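Local coordinates for single-stranded DNA-binding protein WHY1, chloroplastic (Solanum tuberosum, PDB 1L3A) that binds single-stranded DNA as a homotetramer and activates transcription of the pathogenesis-related defence gene PR-10a, at residues V38-S43 / V53-P58; E73-L78 / V96-V101; G146-L151 / N163-V168. All coordinates share one frame; numbering follows the deposited sequence.

Interaction 1: V38-S43 / V53-P58; sequences VFVGYS and VEPRSP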
loop_
_atom_site.group_PDB
_atom_site.type_symbol
_atom_site.label_atom_id
_atom_site.label_comp_id
_atom_site.label_asym_id
_atom_site.label_seq_id
_atom_site.Cartn_x
_atom_site.Cartn_y
_atom_site.Cartn_z
ATOM N N VAL C 38 15.766 -17.228 -3.614
ATOM C CA VAL C 38 16.572 -16.048 -3.311
ATOM C C VAL C 38 16.454 -15.689 -1.838
ATOM O O VAL C 38 15.355 -15.629 -1.299
ATOM C CB VAL C 38 16.134 -14.821 -4.151
ATOM C CG1 VAL C 38 17.067 -13.635 -3.883
ATOM C CG2 VAL C 38 16.131 -15.164 -5.628
ATOM N N PHE C 39 17.596 -15.454 -1.197
ATOM C CA PHE C 39 17.643 -15.075 0.207
ATOM C C PHE C 39 17.895 -13.582 0.323
ATOM O O PHE C 39 18.869 -13.065 -0.215
ATOM C CB PHE C 39 18.755 -15.832 0.946
ATOM C CG PHE C 39 18.507 -17.303 1.060
ATOM C CD1 PHE C 39 18.895 -18.172 0.043
ATOM C CD2 PHE C 39 17.857 -17.822 2.174
ATOM C CE1 PHE C 39 18.634 -19.548 0.134
ATOM C CE2 PHE C 39 17.590 -19.195 2.277
ATOM C CZ PHE C 39 17.982 -20.056 1.255
ATOM N N VAL C 40 17.022 -12.894 1.043
ATOM C CA VAL C 40 17.144 -11.458 1.219
ATOM C C VAL C 40 17.085 -11.119 2.700
ATOM O O VAL C 40 16.909 -12.001 3.535
ATOM C CB VAL C 40 15.993 -10.712 0.487
ATOM C CG1 VAL C 40 15.982 -11.091 -0.981
ATOM C CG2 VAL C 40 14.649 -11.054 1.126
ATOM N N GLY C 41 17.229 -9.841 3.023
ATOM C CA GLY C 41 17.174 -9.431 4.416
ATOM C C GLY C 41 17.699 -8.034 4.636
ATOM O O GLY C 41 18.824 -7.715 4.232
ATOM N N TYR C 42 16.877 -7.196 5.257
ATOM C CA TYR C 42 17.246 -5.823 5.555
ATOM C C TYR C 42 18.025 -5.821 6.868
ATOM O O TYR C 42 17.567 -6.364 7.868
ATOM C CB TYR C 42 15.989 -4.956 5.690
ATOM C CG TYR C 42 16.274 -3.519 6.063
ATOM C CD1 TYR C 42 17.020 -2.691 5.220
ATOM C CD2 TYR C 42 15.782 -2.984 7.249
ATOM C CE1 TYR C 42 17.267 -1.352 5.559
ATOM C CE2 TYR C 42 16.013 -1.659 7.597
ATOM C CZ TYR C 42 16.753 -0.849 6.756
ATOM O OH TYR C 42 16.979 0.455 7.128
ATOM N N SER C 43 19.189 -5.185 6.866
ATOM C CA SER C 43 20.046 -5.140 8.045
ATOM C C SER C 43 20.284 -3.740 8.559
ATOM O O SER C 43 20.463 -2.805 7.780
ATOM C CB SER C 43 21.403 -5.771 7.732
ATOM O OG SER C 43 21.256 -7.133 7.390
ATOM N N VAL C 53 16.404 -8.438 9.165
ATOM C CA VAL C 53 14.982 -8.763 9.096
ATOM C C VAL C 53 14.731 -9.519 7.794
ATOM O O VAL C 53 15.103 -9.058 6.722
ATOM C CB VAL C 53 14.151 -7.460 9.149
ATOM C CG1 VAL C 53 12.669 -7.762 9.253
ATOM C CG2 VAL C 53 14.599 -6.635 10.339
ATOM N N GLU C 54 14.107 -10.683 7.892
ATOM C CA GLU C 54 13.870 -11.510 6.721
ATOM C C GLU C 54 12.484 -12.178 6.690
ATOM O O GLU C 54 12.013 -12.716 7.700
ATOM C CB GLU C 54 14.968 -12.582 6.654
ATOM C CG GLU C 54 14.735 -13.675 5.637
ATOM C CD GLU C 54 15.708 -14.841 5.798
ATOM O OE1 GLU C 54 16.900 -14.682 5.455
ATOM O OE2 GLU C 54 15.278 -15.918 6.275
ATOM N N PRO C 55 11.815 -12.151 5.526
ATOM C CA PRO C 55 10.486 -12.767 5.386
ATOM C C PRO C 55 10.594 -14.297 5.323
ATOM O O PRO C 55 11.624 -14.832 4.907
ATOM C CB PRO C 55 9.973 -12.190 4.074
ATOM C CG PRO C 55 11.230 -12.109 3.259
ATOM C CD PRO C 55 12.246 -11.532 4.260
ATOM N N ARG C 56 9.540 -14.989 5.744
ATOM C CA ARG C 56 9.500 -16.458 5.727
ATOM C C ARG C 56 8.169 -16.949 5.137
ATOM O O ARG C 56 7.087 -16.534 5.564
ATOM C CB ARG C 56 9.685 -17.019 7.143
ATOM C CG ARG C 56 9.900 -18.532 7.193
ATOM C CD ARG C 56 10.163 -19.007 8.618
ATOM N NE ARG C 56 10.591 -20.406 8.683
ATOM C CZ ARG C 56 11.763 -20.853 8.238
ATOM N NH1 ARG C 56 12.634 -20.010 7.691
ATOM N NH2 ARG C 56 12.068 -22.144 8.340
ATOM N N SER C 57 8.262 -17.850 4.164
ATOM C CA SER C 57 7.098 -18.393 3.462
ATOM C C SER C 57 5.983 -19.067 4.239
ATOM O O SER C 57 6.209 -19.714 5.251
ATOM C CB SER C 57 7.549 -19.390 2.387
ATOM O OG SER C 57 6.426 -20.059 1.814
ATOM N N PRO C 58 4.745 -18.906 3.766
ATOM C CA PRO C 58 3.625 -19.553 4.448
ATOM C C PRO C 58 3.700 -21.010 3.985
ATOM O O PRO C 58 4.523 -21.339 3.127
ATOM C CB PRO C 58 2.406 -18.835 3.875
ATOM C CG PRO C 58 2.858 -18.454 2.495
ATOM C CD PRO C 58 4.266 -17.963 2.740
#
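Tyr-42 and Val-53 form an antiparallel hydrogen-bonded pair that grips through both of its backbone bonds. Tyr-42 N donates to Val-53 O at 3.0 Å, and Val-53 N returns the bond to Tyr-42 O at 2.7 Å. Val-53 O has a second, weaker visitor: Gly-41 CA comes to 3.1 Å of this oxygen in a CA-H...O contact. Gly-41 adopts a conformation (phi 165°) that calls for glycine, at the point where the two strands part; residues 40-42 run 141° from 53-55. The contact belongs to the hairpin of strands 38-45 and 49-62, whose connection holds the region required for ssDNA binding, 46-51.

Along the diverging end polar pairing across the contact stops. Glu-54, its CG anti to the backbone N (chi1 170°), extends alongside the Val-40 carbonyl, and OE1 ends 3.3 Å from Val-40 O. Two acceptors facing each other make no bond, and the closeness would be mildly unfavourable for a charged carboxylate. Pro-55 has no N-H to offer; instead its CD touches CG2 of Val-40 at 4.0 Å, the two side chains crossing at about a right angle.

Tyr-42 OH is satisfied by Thr-102 OG1 of a second subunit. Val-38 and Phe-39 pair in parallel with a strand of that same subunit, which carries the sheet across the tetramer interface. On the side away from 38-45, strand 49-62 bonds to strand 68-85 through Glu-54 and Met-77, while Tyr-42 and Val-53 both rest on Leu-176 of helix 170-188.

Interaction 2: E73-L78 / V96-V101; sequences EGMVML and VFSLSV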
loop_
_atom_site.group_PDB
_atom_site.type_symbol
_atom_site.label_atom_id
_atom_site.label_comp_id
_atom_site.label_asym_id
_atom_site.label_seq_id
_atom_site.Cartn_x
_atom_site.Cartn_y
_atom_site.Cartn_z
ATOM N N GLU C 73 0.721 -19.717 8.268
ATOM C CA GLU C 73 1.048 -18.389 7.765
ATOM C C GLU C 73 2.551 -18.166 7.725
ATOM O O GLU C 73 3.309 -18.806 8.448
ATOM C CB GLU C 73 0.440 -17.312 8.655
ATOM C CG GLU C 73 -0.993 -17.553 9.057
ATOM C CD GLU C 73 -1.539 -16.413 9.899
ATOM O OE1 GLU C 73 -0.820 -15.948 10.817
ATOM O OE2 GLU C 73 -2.687 -15.987 9.643
ATOM N N GLY C 74 2.984 -17.266 6.863
ATOM C CA GLY C 74 4.395 -16.955 6.818
ATOM C C GLY C 74 4.660 -16.035 8.007
ATOM O O GLY C 74 3.747 -15.732 8.783
ATOM N N MET C 75 5.904 -15.596 8.149
ATOM C CA MET C 75 6.310 -14.703 9.229
ATOM C C MET C 75 7.607 -13.984 8.878
ATOM O O MET C 75 8.194 -14.201 7.824
ATOM C CB MET C 75 6.507 -15.507 10.515
ATOM C CG MET C 75 7.431 -16.689 10.326
ATOM S SD MET C 75 7.266 -17.924 11.631
ATOM C CE MET C 75 5.727 -18.742 11.156
ATOM N N VAL C 76 8.033 -13.110 9.775
ATOM C CA VAL C 76 9.269 -12.377 9.616
ATOM C C VAL C 76 10.206 -12.816 10.750
ATOM O O VAL C 76 9.818 -12.842 11.917
ATOM C CB VAL C 76 9.029 -10.851 9.692
ATOM C CG1 VAL C 76 10.355 -10.125 9.925
ATOM C CG2 VAL C 76 8.375 -10.359 8.392
ATOM N N MET C 77 11.430 -13.169 10.389
ATOM C CA MET C 77 12.437 -13.605 11.343
ATOM C C MET C 77 13.408 -12.463 11.624
ATOM O O MET C 77 13.946 -11.858 10.697
ATOM C CB MET C 77 13.218 -14.789 10.769
ATOM C CG MET C 77 13.944 -15.625 11.820
ATOM S SD MET C 77 12.747 -16.379 12.941
ATOM C CE MET C 77 11.549 -17.009 11.698
ATOM N N LEU C 78 13.613 -12.173 12.906
ATOM C CA LEU C 78 14.537 -11.131 13.340
ATOM C C LEU C 78 15.754 -11.848 13.912
ATOM O O LEU C 78 15.607 -12.826 14.638
ATOM C CB LEU C 78 13.910 -10.254 14.439
ATOM C CG LEU C 78 12.629 -9.489 14.104
ATOM C CD1 LEU C 78 12.142 -8.697 15.324
ATOM C CD2 LEU C 78 12.905 -8.553 12.958
ATOM N N VAL C 96 17.628 -15.236 17.778
ATOM C CA VAL C 96 16.535 -15.141 16.809
ATOM C C VAL C 96 15.152 -14.979 17.446
ATOM O O VAL C 96 14.876 -15.529 18.518
ATOM C CB VAL C 96 16.537 -16.405 15.905
ATOM C CG1 VAL C 96 15.448 -16.328 14.873
ATOM C CG2 VAL C 96 17.884 -16.549 15.221
ATOM N N PHE C 97 14.287 -14.215 16.781
ATOM C CA PHE C 97 12.923 -13.993 17.262
ATOM C C PHE C 97 11.960 -13.886 16.075
ATOM O O PHE C 97 12.095 -13.003 15.230
ATOM C CB PHE C 97 12.839 -12.714 18.093
ATOM C CG PHE C 97 11.600 -12.633 18.943
ATOM C CD1 PHE C 97 11.602 -13.141 20.248
ATOM C CD2 PHE C 97 10.426 -12.066 18.444
ATOM C CE1 PHE C 97 10.447 -13.085 21.051
ATOM C CE2 PHE C 97 9.266 -12.002 19.230
ATOM C CZ PHE C 97 9.271 -12.512 20.540
ATOM N N SER C 98 10.976 -14.768 16.014
ATOM C CA SER C 98 10.049 -14.745 14.895
ATOM C C SER C 98 8.824 -13.890 15.174
ATOM O O SER C 98 8.279 -13.922 16.268
ATOM C CB SER C 98 9.596 -16.162 14.580
ATOM O OG SER C 98 8.697 -16.592 15.578
ATOM N N LEU C 99 8.390 -13.131 14.177
ATOM C CA LEU C 99 7.208 -12.298 14.324
ATOM C C LEU C 99 6.107 -12.860 13.438
ATOM O O LEU C 99 6.317 -13.062 12.246
ATOM C CB LEU C 99 7.486 -10.857 13.888
ATOM C CG LEU C 99 8.561 -9.993 14.546
ATOM C CD1 LEU C 99 8.648 -8.692 13.751
ATOM C CD2 LEU C 99 8.230 -9.701 16.012
ATOM N N SER C 100 4.949 -13.124 14.034
ATOM C CA SER C 100 3.790 -13.628 13.308
ATOM C C SER C 100 3.165 -12.415 12.659
ATOM O O SER C 100 3.519 -11.273 12.982
ATOM C CB SER C 100 2.761 -14.220 14.273
ATOM O OG SER C 100 2.261 -13.203 15.133
ATOM N N VAL C 101 2.205 -12.649 11.777
ATOM C CA VAL C 101 1.541 -11.551 11.102
ATOM C C VAL C 101 0.879 -10.589 12.092
ATOM O O VAL C 101 0.866 -9.381 11.864
ATOM C CB VAL C 101 0.472 -12.063 10.126
ATOM C CG1 VAL C 101 1.120 -12.917 9.051
ATOM C CG2 VAL C 101 -0.579 -12.851 10.888
HETATM O O HOH W 1 2.113 -15.584 10.983
#
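Val-76 with Leu-99 and Leu-78 with Phe-97 are the hydrogen-bonded pairs of this antiparallel contact, with Met-77 and Ser-98 as the non-hydrogen-bonded pair between them. Four backbone bonds result, the shortest from Leu-99 N to Val-76 O at 2.7 Å and nearly straight at hydrogen (169°). CA-H...O contacts supplement them: Val-96 CA approaches Leu-78 O, and Ser-98 CA approaches Val-76 O.

A water extends the polar contact past the last backbone bond. It donates to Gly-74 O at 2.7 Å and to Glu-73 OE1 at 3.0 Å, and accepts from Val-101 N at 3.0 Å, thereby joining the start of helix 101-108 to the loop before strand 75-78. The same carboxylate oxygen lies against CG2 of Val-101, the two side chains crossing at about a right angle. Ser-100 is the N-cap of that helix; its OG caps a backbone N, while its own N donates to Glu-103 OE1, consistent with a capping box.

The two segments belong to the hairpin of strands 68-85 and 88-99, which completes one of the two four-stranded antiparallel sheets of the Whirly fold; strand 88-99 is its outermost strand within the chain.

Apolar packing differs on the two faces. On the buried face CD1 of Leu-78 meets CD1 of Leu-99 at 3.8 Å, and Leu-136 of strand 132-140 touches both. On the partly exposed face Met-77 folds back, bent at chi2 (63°) and chi3 (46°), laying SD against CG1 of Val-96 at 3.3 Å and CE against CB of Ser-98 at 3.6 Å. The fit with Val-96 is tight, since CG of Met-77 also lies 3.5 Å from the same methyl. Beside the water, Val-101 packs on Met-184 and Leu-187 of helix 170-188.

Interaction 3: G146-L151 / N163-V168; sequences GHFFNL and NIYIPV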
loop_
_atom_site.group_PDB
_atom_site.type_symbol
_atom_site.label_atom_id
_atom_site.label_comp_id
_atom_site.label_asym_id
_atom_site.label_seq_id
_atom_site.Cartn_x
_atom_site.Cartn_y
_atom_site.Cartn_z
ATOM N N GLY C 146 13.323 7.855 17.741
ATOM C CA GLY C 146 13.028 6.519 17.259
ATOM C C GLY C 146 12.597 5.576 18.366
ATOM O O GLY C 146 12.061 6.008 19.389
ATOM N N HIS C 147 12.835 4.284 18.157
ATOM C CA HIS C 147 12.474 3.248 19.117
ATOM C C HIS C 147 13.666 2.324 19.263
ATOM O O HIS C 147 14.569 2.336 18.432
ATOM C CB HIS C 147 11.310 2.402 18.589
ATOM C CG HIS C 147 9.977 3.076 18.649
ATOM N ND1 HIS C 147 9.107 2.909 19.708
ATOM C CD2 HIS C 147 9.347 3.886 17.767
ATOM C CE1 HIS C 147 7.998 3.587 19.473
ATOM N NE2 HIS C 147 8.118 4.187 18.302
ATOM N N PHE C 148 13.681 1.520 20.315
ATOM C CA PHE C 148 14.758 0.565 20.449
ATOM C C PHE C 148 14.120 -0.810 20.432
ATOM O O PHE C 148 12.939 -0.952 20.737
ATOM C CB PHE C 148 15.573 0.807 21.733
ATOM C CG PHE C 148 14.813 0.587 23.012
ATOM C CD1 PHE C 148 14.476 -0.703 23.429
ATOM C CD2 PHE C 148 14.506 1.668 23.847
ATOM C CE1 PHE C 148 13.850 -0.925 24.669
ATOM C CE2 PHE C 148 13.880 1.465 25.092
ATOM C CZ PHE C 148 13.553 0.165 25.505
ATOM N N PHE C 149 14.884 -1.812 20.033
ATOM C CA PHE C 149 14.389 -3.175 20.015
ATOM C C PHE C 149 15.258 -3.904 21.033
ATOM O O PHE C 149 16.468 -3.969 20.882
ATOM C CB PHE C 149 14.579 -3.806 18.630
ATOM C CG PHE C 149 13.521 -3.431 17.621
ATOM C CD1 PHE C 149 13.192 -2.097 17.374
ATOM C CD2 PHE C 149 12.861 -4.426 16.899
ATOM C CE1 PHE C 149 12.215 -1.754 16.416
ATOM C CE2 PHE C 149 11.879 -4.099 15.934
ATOM C CZ PHE C 149 11.561 -2.756 15.697
ATOM N N ASN C 150 14.647 -4.441 22.076
ATOM C CA ASN C 150 15.414 -5.150 23.080
ATOM C C ASN C 150 14.999 -6.613 23.176
ATOM O O ASN C 150 13.839 -6.910 23.463
ATOM C CB ASN C 150 15.247 -4.483 24.439
ATOM C CG ASN C 150 16.110 -5.131 25.514
ATOM O OD1 ASN C 150 17.316 -4.913 25.565
ATOM N ND2 ASN C 150 15.494 -5.948 26.362
ATOM N N LEU C 151 15.941 -7.520 22.940
ATOM C CA LEU C 151 15.650 -8.944 23.020
ATOM C C LEU C 151 16.247 -9.585 24.261
ATOM O O LEU C 151 17.446 -9.502 24.487
ATOM C CB LEU C 151 16.185 -9.691 21.790
ATOM C CG LEU C 151 15.924 -11.209 21.774
ATOM C CD1 LEU C 151 14.421 -11.487 21.949
ATOM C CD2 LEU C 151 16.434 -11.814 20.483
ATOM N N ASN C 163 20.907 -10.478 26.692
ATOM C CA ASN C 163 20.133 -9.287 26.426
ATOM C C ASN C 163 20.836 -8.561 25.278
ATOM O O ASN C 163 22.047 -8.375 25.315
ATOM C CB ASN C 163 20.086 -8.404 27.671
ATOM C CG ASN C 163 18.821 -7.566 27.742
ATOM O OD1 ASN C 163 17.731 -8.084 27.991
ATOM N ND2 ASN C 163 18.961 -6.265 27.519
ATOM N N ILE C 164 20.081 -8.196 24.244
ATOM C CA ILE C 164 20.642 -7.472 23.109
ATOM C C ILE C 164 19.740 -6.274 22.826
ATOM O O ILE C 164 18.534 -6.415 22.633
ATOM C CB ILE C 164 20.755 -8.359 21.844
ATOM C CG1 ILE C 164 21.555 -9.622 22.162
ATOM C CG2 ILE C 164 21.494 -7.610 20.750
ATOM C CD1 ILE C 164 21.731 -10.564 20.974
ATOM N N TYR C 165 20.354 -5.098 22.807
ATOM C CA TYR C 165 19.678 -3.823 22.605
ATOM C C TYR C 165 20.128 -3.167 21.293
ATOM O O TYR C 165 21.299 -3.251 20.929
ATOM C CB TYR C 165 20.046 -2.920 23.792
ATOM C CG TYR C 165 19.407 -1.556 23.821
ATOM C CD1 TYR C 165 18.224 -1.336 24.522
ATOM C CD2 TYR C 165 20.005 -0.472 23.181
ATOM C CE1 TYR C 165 17.654 -0.069 24.590
ATOM C CE2 TYR C 165 19.441 0.800 23.235
ATOM C CZ TYR C 165 18.267 0.996 23.943
ATOM O OH TYR C 165 17.710 2.254 24.003
ATOM N N ILE C 166 19.209 -2.512 20.585
ATOM C CA ILE C 166 19.581 -1.826 19.352
ATOM C C ILE C 166 18.613 -0.683 19.040
ATOM O O ILE C 166 17.400 -0.873 19.008
ATOM C CB ILE C 166 19.672 -2.815 18.137
ATOM C CG1 ILE C 166 20.418 -2.140 16.985
ATOM C CG2 ILE C 166 18.282 -3.223 17.651
ATOM C CD1 ILE C 166 20.664 -3.045 15.807
ATOM N N PRO C 167 19.144 0.533 18.834
ATOM C CA PRO C 167 18.280 1.679 18.529
ATOM C C PRO C 167 17.913 1.702 17.037
ATOM O O PRO C 167 18.736 1.385 16.176
ATOM C CB PRO C 167 19.149 2.874 18.921
ATOM C CG PRO C 167 20.533 2.403 18.470
ATOM C CD PRO C 167 20.556 0.951 18.954
ATOM N N VAL C 168 16.676 2.073 16.740
ATOM C CA VAL C 168 16.206 2.139 15.358
ATOM C C VAL C 168 15.707 3.555 15.093
ATOM O O VAL C 168 14.741 3.998 15.705
ATOM C CB VAL C 168 15.058 1.130 15.121
ATOM C CG1 VAL C 168 14.583 1.214 13.682
ATOM C CG2 VAL C 168 15.543 -0.293 15.451
#
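His-147 with Val-168, Phe-149 with Ile-166 and Leu-151 with Ile-164 are the three hydrogen-bonded pairs of a regular antiparallel hairpin, its strand axes 4.5 Å apart at closest approach and 159° in direction. Each pair exchanges two backbone bonds. At one end Gly-146 passes so close to Val-168 O that a CB would clash with it.

Phe-148, Asn-150, Tyr-165 and Pro-167 share one face. The Tyr-165 ring reaches diagonally, placing Tyr-165 CE1 over one face of the Phe-148 ring, 3.3 Å from Phe-148 CG; the planes meet obliquely at 35°. Asn-150 OD1 lies at the edge of the tyrosine ring, in its plane. The same oxygen accepts a weak, bent bond from Asn-163 ND2 at 2.9 Å, while the return from Asn-150 ND2 to Asn-163 OD1 is long and weak; Ser-152 OG is the stronger partner of Asn-163 OD1.

On the opposite, buried face CD1 of Phe-149 meets CG2 of Val-168 at 3.5 Å, and Phe-80 of strand 68-85 packs on Phe-149, Leu-151 and Ile-164.

The hairpin's largely apolar face thus packs against the other sheet; the side-chain polar bonds are weak, and backbone bonds and ring packing carry the contact.

In the fold
Interactions 1 and 2 lie in the same four-stranded sheet, on neighbouring hairpins: Arg-56 O probably bonds to Met-75 N, and Val-53 packs on Val-76. Interaction 3 belongs to the second sheet, its centre about 17 Å from that of interaction 2, and meets it through Phe-97 and Leu-151, where the sheets face each other. Interaction 2 is the most central in the chain yet only partly buried, and combines three paired residues on each strand, a bridging water and a helix start. Interaction 1, buried, pairs briefly, the start of its first strand pairing instead with another subunit. Interaction 3 keeps regular pairing, touches no other chain, and is mostly buried, though Tyr-165 and Asn-163 are exposed.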